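Local coordinates for glutathione S-transferase enzyme with thioredoxin-like domain (Bradyrhizobium sp., PDB 4MF7), which probably catalyses the conjugation of glutathione to electrophilic substrates, as a glutathione S-transferase, at residues L186-D191 against L230-W236. Numbering follows the deposited sequence.
Sequences LEARLD and LTHVPAW
Glu187 reaches from helix 171-190 to the start of helix 232-241 and takes hold of three consecutive backbone N-H groups. Glu187 CB lies 4.0 Å from Val233 CG2, and CG rests against Leu230 CD2. With CG anti to the backbone N (chi1 -178°), the chain then bends at chi2 (70°), which turns the carboxylate onto the helix start. Glu187 CD, between the two gripped oxygens, comes nearest to His232 N (3.4 Å). Glu187 OE1 accepts from Thr231 N at 2.8 Å and from His232 N at 3.0 Å, the two donors arriving from opposite faces of the carboxylate plane. Glu187 OE2 takes Val233 N at 2.8 Å, plus a weak bond from His232 N. Each strong bond is met on the syn side, though tilted 22-28° out of the carboxylate plane. The carboxylate thus takes the first two amides of the helix and Thr231 N just ahead of it; Thr231, at the N-cap position, makes no capping bond with its side chain. Beside this grip, Asp191 CA sits over the centre of the His232 ring, 3.6 Å from its centroid, and the Asp191 carboxylate stacks nearly parallel to that ring. Deeper in, Leu190 CD1 lies over the Trp236 five-membered ring, 3.8 Å from its centroid, while Trp236 NE1 hydrogen-bonds to Asp205 OD1. A glutamine here removes the carboxylate's charge and would probably set an NH2 donor against at least one N-H, leaving it without an acceptor. Within this helical C-terminal domain, the Glu187 carboxylate faces the N-terminal end of helix 232-241, whose dipole and amide donors would probably favour its ionised form.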
ATOM      1  N   LEU A 186      10.884  13.149   0.514  1.00 29.63           N
ATOM      2  CA  LEU A 186       9.897  14.016   1.126  1.00 26.20           C
ATOM      3  C   LEU A 186      10.326  15.487   1.057  1.00 28.54           C
ATOM      4  O   LEU A 186       9.518  16.381   0.796  1.00 29.05           O
ATOM      5  CB  LEU A 186       9.653  13.587   2.579  1.00 30.88           C
ATOM      6  CG  LEU A 186       8.357  13.906   3.293  1.00 48.40           C
ATOM      7  CD1 LEU A 186       7.122  13.539   2.489  1.00 42.16           C
ATOM      8  CD2 LEU A 186       8.369  13.127   4.605  1.00 44.38           C
ATOM      9  N   GLU A 187      11.608  15.727   1.289  1.00 30.05           N
ATOM     10  CA  GLU A 187      12.179  17.078   1.232  1.00 28.57           C
ATOM     11  C   GLU A 187      11.960  17.698  -0.182  1.00 27.93           C
ATOM     12  O   GLU A 187      11.491  18.831  -0.305  1.00 33.11           O
ATOM     13  CB  GLU A 187      13.679  17.003   1.547  1.00 34.27           C
ATOM     14  CG  GLU A 187      14.410  18.333   1.580  1.00 36.03           C
ATOM     15  CD  GLU A 187      14.048  19.217   2.760  1.00 43.18           C
ATOM     16  OE1 GLU A 187      14.585  20.341   2.844  1.00 41.61           O
ATOM     17  OE2 GLU A 187      13.253  18.815   3.625  1.00 33.21           O
ATOM     18  N   ALA A 188      12.238  16.908  -1.201  1.00 33.32           N
ATOM     19  CA  ALA A 188      12.042  17.330  -2.598  1.00 39.47           C
ATOM     20  C   ALA A 188      10.572  17.624  -2.893  1.00 37.85           C
ATOM     21  O   ALA A 188      10.262  18.623  -3.547  1.00 36.85           O
ATOM     22  CB  ALA A 188      12.596  16.274  -3.561  1.00 36.39           C
ATOM     23  N   ARG A 189       9.662  16.781  -2.395  1.00 30.87           N
ATOM     24  CA  ARG A 189       8.231  17.011  -2.573  1.00 30.81           C
ATOM     25  C   ARG A 189       7.748  18.261  -1.870  1.00 37.68           C
ATOM     26  O   ARG A 189       6.918  18.969  -2.404  1.00 35.26           O
ATOM     27  CB  ARG A 189       7.407  15.796  -2.078  1.00 30.78           C
ATOM     28  CG  ARG A 189       5.906  15.945  -2.193  1.00 32.09           C
ATOM     29  CD  ARG A 189       5.476  16.013  -3.662  1.00 30.73           C
ATOM     30  NE  ARG A 189       4.038  16.248  -3.742  1.00 32.08           N
ATOM     31  CZ  ARG A 189       3.362  16.415  -4.866  1.00 40.35           C
ATOM     32  NH1 ARG A 189       3.996  16.350  -6.024  1.00 37.44           N
ATOM     33  NH2 ARG A 189       2.050  16.630  -4.831  1.00 30.24           N
ATOM     34  N   LEU A 190       8.249  18.526  -0.659  1.00 28.73           N
ATOM     35  CA  LEU A 190       7.682  19.582   0.175  1.00 28.27           C
ATOM     36  C   LEU A 190       8.307  20.969  -0.098  1.00 33.43           C
ATOM     37  O   LEU A 190       7.901  21.960   0.489  1.00 35.27           O
ATOM     38  CB  LEU A 190       7.806  19.198   1.664  1.00 35.28           C
ATOM     39  CG  LEU A 190       6.882  18.088   2.166  1.00 27.87           C
ATOM     40  CD1 LEU A 190       7.342  17.563   3.521  1.00 31.95           C
ATOM     41  CD2 LEU A 190       5.437  18.559   2.228  1.00 34.53           C
ATOM     42  N   ASP A 191       9.298  21.023  -0.978  1.00 38.43           N
ATOM     43  CA  ASP A 191       9.877  22.308  -1.377  1.00 36.00           C
ATOM     44  C   ASP A 191       8.807  23.100  -2.126  1.00 36.65           C
ATOM     45  O   ASP A 191       8.389  22.714  -3.229  1.00 37.27           O
ATOM     46  CB  ASP A 191      11.101  22.072  -2.259  1.00 40.30           C
ATOM     47  CG  ASP A 191      11.897  23.346  -2.533  1.00 47.34           C
ATOM     48  OD1 ASP A 191      11.471  24.453  -2.134  1.00 42.07           O
ATOM     49  OD2 ASP A 191      12.971  23.217  -3.141  1.00 48.02           O
ATOM     50  N   LEU A 230      17.973  19.490   6.833  1.00 30.19           N
ATOM     51  CA  LEU A 230      16.804  19.698   5.976  1.00 28.60           C
ATOM     52  C   LEU A 230      16.117  21.048   6.226  1.00 35.27           C
ATOM     53  O   LEU A 230      16.380  21.741   7.228  1.00 35.80           O
ATOM     54  CB  LEU A 230      15.801  18.536   6.161  1.00 27.34           C
ATOM     55  CG  LEU A 230      16.369  17.148   5.909  1.00 31.24           C
ATOM     56  CD1 LEU A 230      15.366  16.134   6.489  1.00 32.36           C
ATOM     57  CD2 LEU A 230      16.633  16.895   4.432  1.00 37.37           C
ATOM     58  N   THR A 231      15.225  21.421   5.319  1.00 33.95           N
ATOM     59  CA  THR A 231      14.453  22.660   5.480  1.00 35.00           C
ATOM     60  C   THR A 231      12.944  22.415   5.465  1.00 32.71           C
ATOM     61  O   THR A 231      12.212  22.843   6.367  1.00 35.58           O
ATOM     62  CB  THR A 231      14.830  23.691   4.397  1.00 53.37           C
ATOM     63  OG1 THR A 231      16.256  23.824   4.361  1.00 45.54           O
ATOM     64  CG2 THR A 231      14.185  25.044   4.680  1.00 48.61           C
ATOM     65  N   HIS A 232      12.498  21.702   4.456  1.00 31.43           N
ATOM     66  CA  HIS A 232      11.074  21.562   4.173  1.00 32.33           C
ATOM     67  C   HIS A 232      10.404  20.503   5.043  1.00 30.35           C
ATOM     68  O   HIS A 232       9.308  20.727   5.496  1.00 30.89           O
ATOM     69  CB  HIS A 232      10.876  21.308   2.677  1.00 35.96           C
ATOM     70  CG  HIS A 232      11.617  22.307   1.841  1.00 33.82           C
ATOM     71  ND1 HIS A 232      11.352  23.655   1.906  1.00 43.05           N
ATOM     72  CD2 HIS A 232      12.666  22.165   0.997  1.00 41.55           C
ATOM     73  CE1 HIS A 232      12.189  24.303   1.113  1.00 39.18           C
ATOM     74  NE2 HIS A 232      12.998  23.424   0.553  1.00 41.17           N
ATOM     75  N   VAL A 233      11.069  19.375   5.265  1.00 30.42           N
ATOM     76  CA  VAL A 233      10.494  18.344   6.172  1.00 30.47           C
ATOM     77  C   VAL A 233      10.292  18.876   7.607  1.00 33.83           C
ATOM     78  O   VAL A 233       9.193  18.730   8.169  1.00 28.54           O
ATOM     79  CB  VAL A 233      11.273  17.018   6.132  1.00 31.00           C
ATOM     80  CG1 VAL A 233      10.641  16.002   7.060  1.00 29.70           C
ATOM     81  CG2 VAL A 233      11.277  16.430   4.722  1.00 31.00           C
ATOM     82  N   PRO A 234      11.313  19.532   8.196  1.00 29.84           N
ATOM     83  CA  PRO A 234      11.137  20.075   9.562  1.00 30.02           C
ATOM     84  C   PRO A 234       9.964  21.041   9.701  1.00 30.73           C
ATOM     85  O   PRO A 234       9.201  20.966  10.668  1.00 36.31           O
ATOM     86  CB  PRO A 234      12.488  20.764   9.846  1.00 36.03           C
ATOM     87  CG  PRO A 234      13.459  20.041   9.010  1.00 32.22           C
ATOM     88  CD  PRO A 234      12.715  19.607   7.762  1.00 29.52           C
ATOM     89  N   ALA A 235       9.793  21.921   8.718  1.00 32.97           N
ATOM     90  CA  ALA A 235       8.696  22.884   8.737  1.00 39.10           C
ATOM     91  C   ALA A 235       7.327  22.201   8.589  1.00 32.79           C
ATOM     92  O   ALA A 235       6.393  22.497   9.309  1.00 34.54           O
ATOM     93  CB  ALA A 235       8.897  23.916   7.642  1.00 39.78           C
ATOM     94  N   TRP A 236       7.230  21.260   7.662  1.00 33.83           N
ATOM     95  CA  TRP A 236       6.011  20.496   7.494  1.00 28.55           C
ATOM     96  C   TRP A 236       5.695  19.671   8.769  1.00 27.66           C
ATOM     97  O   TRP A 236       4.549  19.621   9.200  1.00 32.33           O
ATOM     98  CB  TRP A 236       6.153  19.590   6.267  1.00 27.44           C
ATOM     99  CG  TRP A 236       5.204  18.460   6.142  1.00 30.72           C
ATOM    100  CD1 TRP A 236       3.996  18.458   5.542  1.00 29.48           C
ATOM    101  CD2 TRP A 236       5.480  17.087   6.515  1.00 34.38           C
ATOM    102  NE1 TRP A 236       3.460  17.174   5.545  1.00 31.56           N
ATOM    103  CE2 TRP A 236       4.356  16.325   6.151  1.00 27.37           C
ATOM    104  CE3 TRP A 236       6.556  16.457   7.169  1.00 29.48           C
ATOM    105  CZ2 TRP A 236       4.272  14.941   6.394  1.00 27.23           C
ATOM    106  CZ3 TRP A 236       6.491  15.065   7.391  1.00 29.39           C
ATOM    107  CH2 TRP A 236       5.335  14.342   7.018  1.00 27.62           C
TER